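Local coordinates for putative flavoprotein (Bacteroides eggerthii, PDB 4ICI), which binds flavin mononucleotide in a flavodoxin-like fold and may take part in electron transfer, its precise role being unknown, at residues E68-I78 / W98-F109. Numbering follows the deposited sequence.
Sequences EMNDPKMRPAI and WWDLAPRIINTF. With FMN (flavin mononucleotide), chain B; EDO (1,2-ethanediol), chain F.
Arg104 slides its guanidinium between Pro72 and Met69: Pro72 CA sits over the centre of one face, the selenomethionine methyl CE of Met69 over the other. In the plane at its edge is Glu68 O, which takes a nearly straight bond from Arg104 NE (3.1 Å, 170° at the hydrogen). Arg104 NH2 gives a more bent hydrogen bond to Met69 O (2.8 Å), which lies off the guanidinium plane. Glu68 O also accepts from Asp71 N, the two donors arriving from opposite faces of its carbonyl plane. Were Arg104 an alanine, Met69 O would probably lose its guanidinium donor, Glu68 O would be left with Asp71 N alone of the two donors described, and a gap would likely open between Met69 CE and Pro72. Arg75 lays its guanidinium flat on Asn107, whose CB lies over the centre of one face, with the two planes 25° apart; Pro72 O meets the edge of this group, and Glu111 forms a salt bridge with Arg75 NE.

In this flavodoxin-like fold, a parallel sheet with helices packed against it, residues 98-100 form part of the flavin pocket. The indole of Trp98 has the flavin dimethylbenzene end on one face and Pro103 on the other, while Met69 SE makes a Met-aromatic contact at its edge, 3.9 Å from Trp98 CE3. A bend at chi2 (-36°) and another at chi3 curl the Met69 chain back, bringing CE to 3.5 Å from Leu101 CB, a tight fit. Trp99 N donates to FMN N5 at 2.9 Å.

One residue past Arg104, Ile105 N donates to a water that in turn donates to Glu68 OE1; Glu68 OE2 is hydrogen-bonded to Tyr51. Thr108 OG1 donates to Pro76 O (2.8 Å), and beside it Ile78 CG1 packs on Ile105 CG1 at 3.7 Å.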
loop_
_atom_site.group_PDB
_atom_site.type_symbol
_atom_site.label_atom_id
_atom_site.label_comp_id
_atom_site.label_asym_id
_atom_site.label_seq_id
_atom_site.Cartn_x
_atom_site.Cartn_y
_atom_site.Cartn_z
ATOM N N GLU A 68 16.259 -5.794 -2.283
ATOM C CA GLU A 68 15.385 -4.604 -2.268
ATOM C C GLU A 68 15.334 -3.967 -0.927
ATOM O O GLU A 68 15.422 -2.756 -0.782
ATOM C CB GLU A 68 13.926 -4.932 -2.540
ATOM C CG GLU A 68 13.582 -5.079 -3.934
ATOM C CD GLU A 68 12.088 -5.179 -4.098
ATOM O OE1 GLU A 68 11.334 -4.845 -3.142
ATOM O OE2 GLU A 68 11.669 -5.581 -5.181
HETATM N N MSE A 69 15.115 -4.786 0.084
HETATM C CA MSE A 69 14.903 -4.237 1.388
HETATM C C MSE A 69 16.215 -3.655 1.948
HETATM O O MSE A 69 16.187 -2.699 2.716
HETATM C CB MSE A 69 14.170 -5.268 2.238
HETATM C CG MSE A 69 12.677 -5.574 1.713
HETATM SE SE MSE A 69 11.588 -4.144 0.961
HETATM C CE MSE A 69 11.328 -3.039 2.467
ATOM N N ASN A 70 17.372 -4.127 1.477
ATOM C CA ASN A 70 18.657 -3.545 1.840
ATOM C C ASN A 70 19.051 -2.273 1.089
ATOM O O ASN A 70 20.034 -1.618 1.448
ATOM C CB ASN A 70 19.752 -4.621 1.727
ATOM C CG ASN A 70 19.712 -5.596 2.899
ATOM O OD1 ASN A 70 19.536 -5.174 4.048
ATOM N ND2 ASN A 70 19.891 -6.884 2.631
ATOM N N ASP A 71 18.281 -1.891 0.082
ATOM C CA ASP A 71 18.555 -0.733 -0.745
ATOM C C ASP A 71 17.353 0.216 -0.750
ATOM O O ASP A 71 16.446 0.091 -1.572
ATOM C CB ASP A 71 18.920 -1.133 -2.185
ATOM C CG ASP A 71 19.258 0.066 -3.064
ATOM O OD1 ASP A 71 19.204 1.220 -2.552
ATOM O OD2 ASP A 71 19.588 -0.160 -4.269
ATOM N N PRO A 72 17.363 1.211 0.142
ATOM C CA PRO A 72 16.227 2.112 0.202
ATOM C C PRO A 72 16.010 3.010 -1.003
ATOM O O PRO A 72 14.941 3.680 -1.076
ATOM C CB PRO A 72 16.478 2.937 1.455
ATOM C CG PRO A 72 17.785 2.688 1.879
ATOM C CD PRO A 72 18.332 1.464 1.210
ATOM N N LYS A 73 16.967 3.032 -1.932
ATOM C CA LYS A 73 16.795 3.843 -3.127
ATOM C C LYS A 73 16.256 3.009 -4.306
ATOM O O LYS A 73 15.948 3.560 -5.366
ATOM C CB LYS A 73 18.109 4.550 -3.503
ATOM C CG LYS A 73 18.451 5.697 -2.559
ATOM C CD LYS A 73 19.740 6.386 -2.875
ATOM C CE LYS A 73 19.589 7.171 -4.142
ATOM N NZ LYS A 73 18.698 8.331 -3.886
HETATM N N MSE A 74 16.135 1.692 -4.136
HETATM C CA MSE A 74 15.643 0.875 -5.228
HETATM C C MSE A 74 14.161 1.173 -5.474
HETATM O O MSE A 74 13.369 1.423 -4.537
HETATM C CB MSE A 74 15.862 -0.598 -4.976
HETATM C CG MSE A 74 15.659 -1.399 -6.251
HETATM SE SE MSE A 74 16.029 -3.239 -5.914
HETATM C CE MSE A 74 17.650 -3.124 -5.020
ATOM N N ARG A 75 13.801 1.176 -6.764
ATOM C CA ARG A 75 12.467 1.511 -7.233
ATOM C C ARG A 75 11.987 0.471 -8.250
ATOM O O ARG A 75 12.093 0.657 -9.460
ATOM C CB ARG A 75 12.402 2.928 -7.807
ATOM C CG ARG A 75 12.746 4.007 -6.771
ATOM C CD ARG A 75 11.688 4.135 -5.712
ATOM N NE ARG A 75 11.970 5.202 -4.755
ATOM C CZ ARG A 75 12.622 5.044 -3.595
ATOM N NH1 ARG A 75 13.073 3.861 -3.212
ATOM N NH2 ARG A 75 12.781 6.097 -2.796
ATOM N N PRO A 76 11.475 -0.651 -7.727
ATOM C CA PRO A 76 10.991 -1.697 -8.628
ATOM C C PRO A 76 9.991 -1.142 -9.610
ATOM O O PRO A 76 9.099 -0.391 -9.245
ATOM C CB PRO A 76 10.375 -2.713 -7.660
ATOM C CG PRO A 76 11.122 -2.543 -6.366
ATOM C CD PRO A 76 11.294 -1.025 -6.307
ATOM N N ALA A 77 10.161 -1.505 -10.873
ATOM C CA ALA A 77 9.388 -0.926 -11.951
ATOM C C ALA A 77 7.932 -1.395 -11.916
ATOM O O ALA A 77 7.621 -2.565 -11.594
ATOM C CB ALA A 77 10.021 -1.286 -13.292
ATOM N N ILE A 78 7.040 -0.461 -12.229
ATOM C CA ILE A 78 5.595 -0.696 -12.310
ATOM C C ILE A 78 5.206 -0.811 -13.793
ATOM O O ILE A 78 5.649 -0.009 -14.618
ATOM C CB ILE A 78 4.795 0.417 -11.592
ATOM C CG1 ILE A 78 5.029 0.352 -10.072
ATOM C CG2 ILE A 78 3.287 0.339 -11.934
ATOM C CD1 ILE A 78 4.531 1.600 -9.281
ATOM N N TRP A 98 7.051 -6.122 4.610
ATOM C CA TRP A 98 8.307 -6.808 4.319
ATOM C C TRP A 98 9.405 -6.196 5.195
ATOM O O TRP A 98 9.717 -5.020 5.071
ATOM C CB TRP A 98 8.707 -6.664 2.856
ATOM C CG TRP A 98 7.949 -7.473 1.876
ATOM C CD1 TRP A 98 6.841 -8.263 2.096
ATOM C CD2 TRP A 98 8.179 -7.512 0.462
ATOM N NE1 TRP A 98 6.407 -8.817 0.908
ATOM C CE2 TRP A 98 7.207 -8.364 -0.102
ATOM C CE3 TRP A 98 9.125 -6.923 -0.383
ATOM C CZ2 TRP A 98 7.153 -8.653 -1.460
ATOM C CZ3 TRP A 98 9.055 -7.223 -1.730
ATOM C CH2 TRP A 98 8.069 -8.081 -2.256
ATOM N N TRP A 99 9.956 -7.010 6.109
ATOM C CA TRP A 99 10.973 -6.536 7.038
ATOM C C TRP A 99 10.538 -5.233 7.750
ATOM O O TRP A 99 11.308 -4.288 7.902
ATOM C CB TRP A 99 12.297 -6.356 6.296
ATOM C CG TRP A 99 12.830 -7.637 5.737
ATOM C CD1 TRP A 99 12.661 -8.137 4.457
ATOM C CD2 TRP A 99 13.569 -8.638 6.461
ATOM N NE1 TRP A 99 13.265 -9.367 4.362
ATOM C CE2 TRP A 99 13.829 -9.692 5.566
ATOM C CE3 TRP A 99 14.039 -8.732 7.768
ATOM C CZ2 TRP A 99 14.533 -10.840 5.939
ATOM C CZ3 TRP A 99 14.748 -9.877 8.149
ATOM C CH2 TRP A 99 14.987 -10.915 7.233
ATOM N N ASP A 100 9.289 -5.227 8.212
ATOM C CA ASP A 100 8.682 -4.109 8.957
ATOM C C ASP A 100 8.563 -2.814 8.148
ATOM O O ASP A 100 8.421 -1.731 8.734
ATOM C CB ASP A 100 9.443 -3.868 10.281
ATOM C CG ASP A 100 8.540 -3.439 11.437
ATOM O OD1 ASP A 100 7.280 -3.463 11.319
ATOM O OD2 ASP A 100 9.153 -3.038 12.457
ATOM N N LEU A 101 8.593 -2.941 6.821
ATOM C CA LEU A 101 8.529 -1.804 5.920
ATOM C C LEU A 101 7.533 -2.047 4.788
ATOM O O LEU A 101 7.118 -3.172 4.537
ATOM C CB LEU A 101 9.912 -1.538 5.289
ATOM C CG LEU A 101 11.029 -1.087 6.225
ATOM C CD1 LEU A 101 12.387 -1.240 5.491
ATOM C CD2 LEU A 101 10.785 0.343 6.736
ATOM N N ALA A 102 7.183 -0.980 4.091
ATOM C CA ALA A 102 6.528 -1.115 2.787
ATOM C C ALA A 102 7.535 -1.640 1.763
ATOM O O ALA A 102 8.675 -1.185 1.709
ATOM C CB ALA A 102 5.993 0.216 2.305
ATOM N N PRO A 103 7.111 -2.591 0.915
ATOM C CA PRO A 103 7.930 -2.944 -0.246
ATOM C C PRO A 103 8.302 -1.722 -1.066
ATOM O O PRO A 103 7.512 -0.768 -1.167
ATOM C CB PRO A 103 7.026 -3.904 -1.029
ATOM C CG PRO A 103 6.094 -4.487 0.013
ATOM C CD PRO A 103 5.851 -3.341 0.957
ATOM N N ARG A 104 9.497 -1.751 -1.661
ATOM C CA ARG A 104 9.981 -0.585 -2.388
ATOM C C ARG A 104 9.131 -0.186 -3.591
ATOM O O ARG A 104 9.164 0.967 -4.002
ATOM C CB ARG A 104 11.435 -0.759 -2.790
ATOM C CG ARG A 104 12.424 -1.135 -1.683
ATOM C CD ARG A 104 12.414 -0.254 -0.507
ATOM N NE ARG A 104 13.500 -0.582 0.420
ATOM C CZ ARG A 104 13.646 -0.017 1.620
ATOM N NH1 ARG A 104 12.771 0.904 2.031
ATOM N NH2 ARG A 104 14.710 -0.311 2.355
ATOM N N ILE A 105 8.343 -1.115 -4.129
ATOM C CA ILE A 105 7.428 -0.735 -5.207
ATOM C C ILE A 105 6.382 0.292 -4.757
ATOM O O ILE A 105 5.862 1.042 -5.560
ATOM C CB ILE A 105 6.768 -1.991 -5.865
ATOM C CG1 ILE A 105 6.238 -1.679 -7.277
ATOM C CG2 ILE A 105 5.718 -2.595 -4.924
ATOM C CD1 ILE A 105 5.828 -2.910 -8.067
ATOM N N ILE A 106 6.119 0.354 -3.451
ATOM C CA ILE A 106 5.251 1.401 -2.923
ATOM C C ILE A 106 5.901 2.784 -3.111
ATOM O O ILE A 106 5.224 3.748 -3.471
ATOM C CB ILE A 106 4.867 1.130 -1.453
ATOM C CG1 ILE A 106 4.032 -0.163 -1.358
ATOM C CG2 ILE A 106 4.096 2.321 -0.883
ATOM C CD1 ILE A 106 2.760 -0.254 -2.278
ATOM N N ASN A 107 7.205 2.861 -2.894
ATOM C CA ASN A 107 7.934 4.088 -3.191
ATOM C C ASN A 107 7.855 4.421 -4.694
ATOM O O ASN A 107 7.670 5.579 -5.088
ATOM C CB ASN A 107 9.397 3.997 -2.748
ATOM C CG ASN A 107 9.549 3.673 -1.272
ATOM O OD1 ASN A 107 9.534 2.498 -0.871
ATOM N ND2 ASN A 107 9.689 4.711 -0.446
ATOM N N THR A 108 8.001 3.405 -5.560
ATOM C CA THR A 108 7.855 3.662 -7.000
ATOM C C THR A 108 6.473 4.254 -7.309
ATOM O O THR A 108 6.362 5.241 -8.056
ATOM C CB THR A 108 8.043 2.395 -7.835
ATOM O OG1 THR A 108 9.227 1.733 -7.378
ATOM C CG2 THR A 108 8.096 2.715 -9.330
ATOM N N PHE A 109 5.436 3.698 -6.689
ATOM C CA PHE A 109 4.093 4.197 -6.879
ATOM C C PHE A 109 3.940 5.660 -6.443
ATOM O O PHE A 109 3.450 6.521 -7.215
ATOM C CB PHE A 109 3.070 3.337 -6.119
ATOM C CG PHE A 109 1.700 3.947 -6.111
ATOM C CD1 PHE A 109 0.933 3.976 -7.262
ATOM C CD2 PHE A 109 1.171 4.504 -4.929
ATOM C CE1 PHE A 109 -0.320 4.572 -7.262
ATOM C CE2 PHE A 109 -0.070 5.102 -4.958
ATOM C CZ PHE A 109 -0.798 5.132 -6.111
HETATM N N1 FMN B . 5.309 -10.437 8.075
HETATM C C2 FMN B . 5.474 -9.765 9.261
HETATM O O2 FMN B . 4.619 -9.881 10.136
HETATM N N3 FMN B . 6.602 -8.979 9.455
HETATM C C4 FMN B . 7.612 -8.869 8.514
HETATM O O4 FMN B . 8.548 -8.091 8.776
HETATM C C4A FMN B . 7.461 -9.586 7.316
HETATM N N5 FMN B . 8.467 -9.539 6.326
HETATM C C5A FMN B . 8.244 -10.242 5.134
HETATM C C6 FMN B . 9.209 -10.183 4.120
HETATM C C7 FMN B . 9.019 -10.846 2.934
HETATM C C7M FMN B . 10.037 -10.734 1.838
HETATM C C8 FMN B . 7.864 -11.577 2.711
HETATM C C8M FMN B . 7.670 -12.321 1.411
HETATM C C9 FMN B . 6.907 -11.651 3.715
HETATM C C9A FMN B . 7.071 -10.968 4.936
HETATM N N10 FMN B . 6.101 -11.025 5.949
HETATM C C10 FMN B . 6.295 -10.337 7.122
HETATM C "C1'" FMN B . 4.816 -11.777 5.717
HETATM C "C2'" FMN B . 3.873 -10.899 4.847
HETATM O "O2'" FMN B . 3.709 -9.585 5.323
HETATM C "C3'" FMN B . 2.446 -11.480 4.795
HETATM O "O3'" FMN B . 2.495 -12.911 4.495
HETATM C "C4'" FMN B . 1.490 -10.713 3.832
HETATM O "O4'" FMN B . 0.177 -11.058 4.203
HETATM C "C5'" FMN B . 1.724 -11.189 2.348
HETATM O "O5'" FMN B . 0.829 -10.432 1.576
HETATM P P FMN B . 0.574 -10.712 0.020
HETATM O O1P FMN B . -0.040 -12.121 -0.031
HETATM O O2P FMN B . -0.249 -9.640 -0.513
HETATM O O3P FMN B . 1.902 -10.689 -0.744
HETATM C C1 EDO F . 17.236 -6.520 5.573
HETATM O O1 EDO F . 16.977 -5.312 4.855
HETATM C C2 EDO F . 16.465 -7.622 4.909
HETATM O O2 EDO F . 17.348 -8.304 4.011
HETATM O O HOH W 1 8.571 -4.002 -3.949
#